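Proline iminopeptidase-related protein (Thermus thermophilus, PDB 2YYS) is of unknown function but belongs to the alpha/beta-hydrolase superfamily, in peptidase family S33, and may therefore act as a peptidase. Local coordinates at residues F76-L88 against F104-Q118. Sequence-based numbering, arbitrary orientation.
Sequences FTVDALVEDTLLL and FGAVVALEVLRRFPQ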
# COMPACT_ATOMS: atom_id res chain seq x y z
N PHE A 76 -0.04 16.78 4.51
CA PHE A 76 -0.22 15.58 3.71
C PHE A 76 0.81 15.48 2.60
O PHE A 76 0.58 15.93 1.47
CB PHE A 76 -1.65 15.57 3.17
CG PHE A 76 -2.66 15.40 4.25
CD1 PHE A 76 -2.76 14.18 4.91
CD2 PHE A 76 -3.47 16.45 4.65
CE1 PHE A 76 -3.67 14.00 5.92
CE2 PHE A 76 -4.40 16.28 5.67
CZ PHE A 76 -4.50 15.05 6.31
N THR A 77 1.96 14.90 2.95
CA THR A 77 3.06 14.68 2.01
C THR A 77 3.60 13.28 2.20
O THR A 77 3.39 12.66 3.24
CB THR A 77 4.21 15.68 2.23
OG1 THR A 77 4.74 15.51 3.55
CG2 THR A 77 3.73 17.17 2.17
N VAL A 78 4.30 12.80 1.19
CA VAL A 78 5.02 11.53 1.28
C VAL A 78 6.02 11.56 2.43
O VAL A 78 6.09 10.61 3.21
CB VAL A 78 5.74 11.21 -0.06
CG1 VAL A 78 6.68 10.02 0.09
CG2 VAL A 78 4.72 10.89 -1.11
N ASP A 79 6.78 12.65 2.55
CA ASP A 79 7.76 12.80 3.63
C ASP A 79 7.13 12.62 5.01
O ASP A 79 7.69 11.96 5.86
CB ASP A 79 8.44 14.19 3.57
CG ASP A 79 9.43 14.33 2.39
OD1 ASP A 79 9.76 13.33 1.71
OD2 ASP A 79 9.93 15.43 2.09
N ALA A 80 5.97 13.23 5.22
CA ALA A 80 5.29 13.12 6.51
C ALA A 80 4.86 11.68 6.79
O ALA A 80 4.99 11.21 7.92
CB ALA A 80 4.08 14.04 6.54
N LEU A 81 4.37 10.97 5.77
CA LEU A 81 3.97 9.57 5.93
C LEU A 81 5.17 8.68 6.25
O LEU A 81 5.07 7.75 7.03
CB LEU A 81 3.27 9.06 4.66
CG LEU A 81 1.95 9.73 4.26
CD1 LEU A 81 1.25 8.97 3.12
CD2 LEU A 81 1.00 9.89 5.42
N VAL A 82 6.31 8.99 5.64
CA VAL A 82 7.53 8.26 5.87
C VAL A 82 8.02 8.48 7.29
O VAL A 82 8.31 7.53 8.02
CB VAL A 82 8.60 8.71 4.85
CG1 VAL A 82 9.99 8.24 5.24
CG2 VAL A 82 8.22 8.18 3.47
N GLU A 83 8.05 9.74 7.70
CA GLU A 83 8.58 10.12 9.01
C GLU A 83 7.68 9.59 10.13
O GLU A 83 8.17 9.13 11.16
CB GLU A 83 8.76 11.64 9.06
CG GLU A 83 9.98 12.09 8.24
CD GLU A 83 9.86 13.49 7.63
OE1 GLU A 83 10.55 13.75 6.61
OE2 GLU A 83 9.08 14.32 8.15
N ASP A 84 6.37 9.63 9.90
CA ASP A 84 5.40 9.05 10.82
C ASP A 84 5.70 7.59 11.09
O ASP A 84 5.55 7.12 12.20
CB ASP A 84 3.99 9.11 10.23
CG ASP A 84 3.34 10.46 10.39
OD1 ASP A 84 3.91 11.36 11.05
OD2 ASP A 84 2.22 10.68 9.89
N THR A 85 6.11 6.86 10.06
CA THR A 85 6.36 5.44 10.21
C THR A 85 7.49 5.23 11.22
O THR A 85 7.39 4.40 12.12
CB THR A 85 6.68 4.79 8.86
OG1 THR A 85 5.61 5.05 7.94
CG2 THR A 85 6.72 3.28 8.98
N LEU A 86 8.56 6.00 11.07
CA LEU A 86 9.70 5.91 11.99
C LEU A 86 9.34 6.40 13.38
O LEU A 86 9.74 5.78 14.35
CB LEU A 86 10.90 6.70 11.47
CG LEU A 86 11.87 5.90 10.61
CD1 LEU A 86 12.56 4.81 11.42
CD2 LEU A 86 11.15 5.31 9.36
N LEU A 87 8.59 7.49 13.48
CA LEU A 87 8.17 8.00 14.78
C LEU A 87 7.28 6.98 15.49
O LEU A 87 7.38 6.78 16.70
CB LEU A 87 7.47 9.36 14.64
CG LEU A 87 8.40 10.50 14.21
CD1 LEU A 87 7.62 11.74 13.84
CD2 LEU A 87 9.43 10.86 15.31
N LEU A 88 6.44 6.29 14.73
CA LEU A 88 5.58 5.26 15.31
C LEU A 88 6.45 4.13 15.85
O LEU A 88 6.24 3.65 16.97
CB LEU A 88 4.57 4.74 14.28
CG LEU A 88 3.66 3.59 14.75
CD1 LEU A 88 2.90 3.98 16.01
CD2 LEU A 88 2.69 3.17 13.65
N PHE A 104 -0.40 2.60 -3.12
CA PHE A 104 0.38 3.80 -2.83
C PHE A 104 1.31 3.62 -1.64
O PHE A 104 2.33 4.29 -1.55
CB PHE A 104 -0.55 4.99 -2.57
CG PHE A 104 0.19 6.28 -2.32
CD1 PHE A 104 1.07 6.79 -3.26
CD2 PHE A 104 0.03 6.97 -1.14
CE1 PHE A 104 1.76 7.97 -3.02
CE2 PHE A 104 0.70 8.14 -0.89
CZ PHE A 104 1.56 8.65 -1.83
N GLY A 105 0.95 2.74 -0.72
CA GLY A 105 1.83 2.35 0.36
C GLY A 105 3.25 2.06 -0.10
O GLY A 105 4.20 2.28 0.66
N ALA A 106 3.39 1.54 -1.32
CA ALA A 106 4.70 1.23 -1.88
C ALA A 106 5.65 2.42 -1.92
O ALA A 106 6.81 2.27 -1.62
CB ALA A 106 4.58 0.64 -3.26
N VAL A 107 5.16 3.59 -2.34
CA VAL A 107 6.01 4.78 -2.38
C VAL A 107 6.50 5.12 -0.99
O VAL A 107 7.67 5.49 -0.81
CB VAL A 107 5.29 6.02 -2.99
CG1 VAL A 107 6.15 7.28 -2.87
CG2 VAL A 107 4.98 5.77 -4.44
N VAL A 108 5.61 5.00 -0.01
CA VAL A 108 5.99 5.29 1.36
C VAL A 108 7.04 4.28 1.82
O VAL A 108 8.04 4.66 2.40
CB VAL A 108 4.78 5.29 2.33
CG1 VAL A 108 5.22 5.61 3.74
CG2 VAL A 108 3.71 6.29 1.86
N ALA A 109 6.82 3.00 1.53
CA ALA A 109 7.76 1.94 1.93
C ALA A 109 9.15 2.12 1.30
O ALA A 109 10.16 1.96 1.97
CB ALA A 109 7.21 0.59 1.55
N LEU A 110 9.19 2.45 0.02
CA LEU A 110 10.45 2.67 -0.69
C LEU A 110 11.19 3.89 -0.15
O LEU A 110 12.40 3.85 -0.01
CB LEU A 110 10.21 2.80 -2.19
CG LEU A 110 9.74 1.47 -2.79
CD1 LEU A 110 9.00 1.69 -4.09
CD2 LEU A 110 10.92 0.54 -2.99
N GLU A 111 10.46 4.95 0.18
CA GLU A 111 11.07 6.11 0.82
C GLU A 111 11.56 5.82 2.24
O GLU A 111 12.60 6.33 2.64
CB GLU A 111 10.12 7.30 0.81
CG GLU A 111 10.11 8.03 -0.51
CD GLU A 111 11.45 8.69 -0.79
OE1 GLU A 111 11.76 9.69 -0.10
OE2 GLU A 111 12.19 8.18 -1.66
N VAL A 112 10.82 4.99 2.98
CA VAL A 112 11.28 4.55 4.30
C VAL A 112 12.59 3.77 4.15
O VAL A 112 13.55 4.02 4.86
CB VAL A 112 10.23 3.71 5.04
CG1 VAL A 112 10.84 2.97 6.22
CG2 VAL A 112 9.08 4.58 5.52
N LEU A 113 12.63 2.81 3.23
CA LEU A 113 13.86 2.05 2.98
C LEU A 113 15.03 2.95 2.58
O LEU A 113 16.14 2.79 3.07
CB LEU A 113 13.64 1.01 1.89
CG LEU A 113 12.87 -0.24 2.28
CD1 LEU A 113 12.39 -0.94 1.02
CD2 LEU A 113 13.71 -1.16 3.11
N ARG A 114 14.78 3.91 1.70
CA ARG A 114 15.85 4.74 1.18
C ARG A 114 16.47 5.59 2.29
O ARG A 114 17.69 5.71 2.37
CB ARG A 114 15.32 5.64 0.07
CG ARG A 114 16.41 6.39 -0.69
CD ARG A 114 15.88 7.33 -1.75
NE ARG A 114 15.04 8.39 -1.21
CZ ARG A 114 15.47 9.49 -0.57
NH1 ARG A 114 16.76 9.72 -0.38
NH2 ARG A 114 14.59 10.38 -0.14
N ARG A 115 15.62 6.14 3.15
CA ARG A 115 16.08 7.07 4.17
C ARG A 115 16.50 6.40 5.47
O ARG A 115 17.21 6.99 6.26
CB ARG A 115 14.98 8.11 4.47
CG ARG A 115 14.65 8.96 3.27
CD ARG A 115 13.51 9.91 3.45
NE ARG A 115 13.70 10.73 4.63
CZ ARG A 115 12.77 11.49 5.18
NH1 ARG A 115 11.55 11.56 4.67
NH2 ARG A 115 13.07 12.20 6.26
N PHE A 116 16.07 5.16 5.71
CA PHE A 116 16.17 4.59 7.05
C PHE A 116 16.73 3.16 7.04
O PHE A 116 16.04 2.23 6.64
CB PHE A 116 14.83 4.70 7.79
CG PHE A 116 14.44 6.12 8.09
CD1 PHE A 116 15.17 6.86 9.03
CD2 PHE A 116 13.39 6.74 7.42
CE1 PHE A 116 14.84 8.20 9.30
CE2 PHE A 116 13.05 8.08 7.69
CZ PHE A 116 13.78 8.81 8.63
N PRO A 117 17.98 3.00 7.48
CA PRO A 117 18.61 1.68 7.52
C PRO A 117 17.97 0.74 8.56
O PRO A 117 18.18 -0.47 8.50
CB PRO A 117 20.09 1.99 7.82
CG PRO A 117 20.08 3.29 8.50
CD PRO A 117 18.89 4.06 7.95
N GLN A 118 17.17 1.30 9.46
CA GLN A 118 16.35 0.52 10.39
C GLN A 118 15.34 -0.38 9.67
O GLN A 118 14.95 -1.41 10.21
CB GLN A 118 15.55 1.45 11.33
CG GLN A 118 16.40 2.30 12.26
CD GLN A 118 16.65 3.69 11.72
OE1 GLN A 118 16.86 3.87 10.52
NE2 GLN A 118 16.61 4.68 12.59
O HOH W 1 10.39 10.76 2.11
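Val82 is the knob that helix 78-88 pushes into helix 105-115, in a hole lined by Val108, Glu111, Val112 and Arg115. From its CB, which lies 4.1 Å from Arg115 NH1, two methyls diverge. CG1, anti to the backbone N (chi1 166°), meets Val112 CG2 at 3.8 Å and the edge of the Phe116 ring near its plane, while CG2 presses on Glu111 CB at 3.4 Å and also reaches the backbone O of Val108. A beta-branched side chain suits this hole because its two methyls fill it, where the axes come within 9.0 Å and cross at -64°. One turn on, the longer Leu86 lays its CG over the face of Phe116, 3.5 Å from the ring centroid, a CH-pi contact just past the helix end. Toward the other end, Leu81 CD1 packs on Val108 CG2 and Phe104.

Charged groups border the apolar packing. Arg115 grips Glu83 end-on: NH2 at 3.0 Å and NH1 at 3.1 Å both donate to Glu83 OE1, which lies in the guanidinium plane but is met on its anti side. Were Glu83 an alanine, Arg115 would probably lose both these bonds and be freer to turn. A water accepts from Arg115 NH1 and donates to Asp79 OD1 and Glu111 OE1, bridging the two carboxylates and probably easing their repulsion; Glu111 is also bound by Arg114 and Tyr210. In this alpha/beta-hydrolase fold, Thr85 and Val108 also touch Leu31 of central strand 27-31, so the chemistry grades from aliphatic beside the sheet to ionic around Asp79, Glu83 and Arg115.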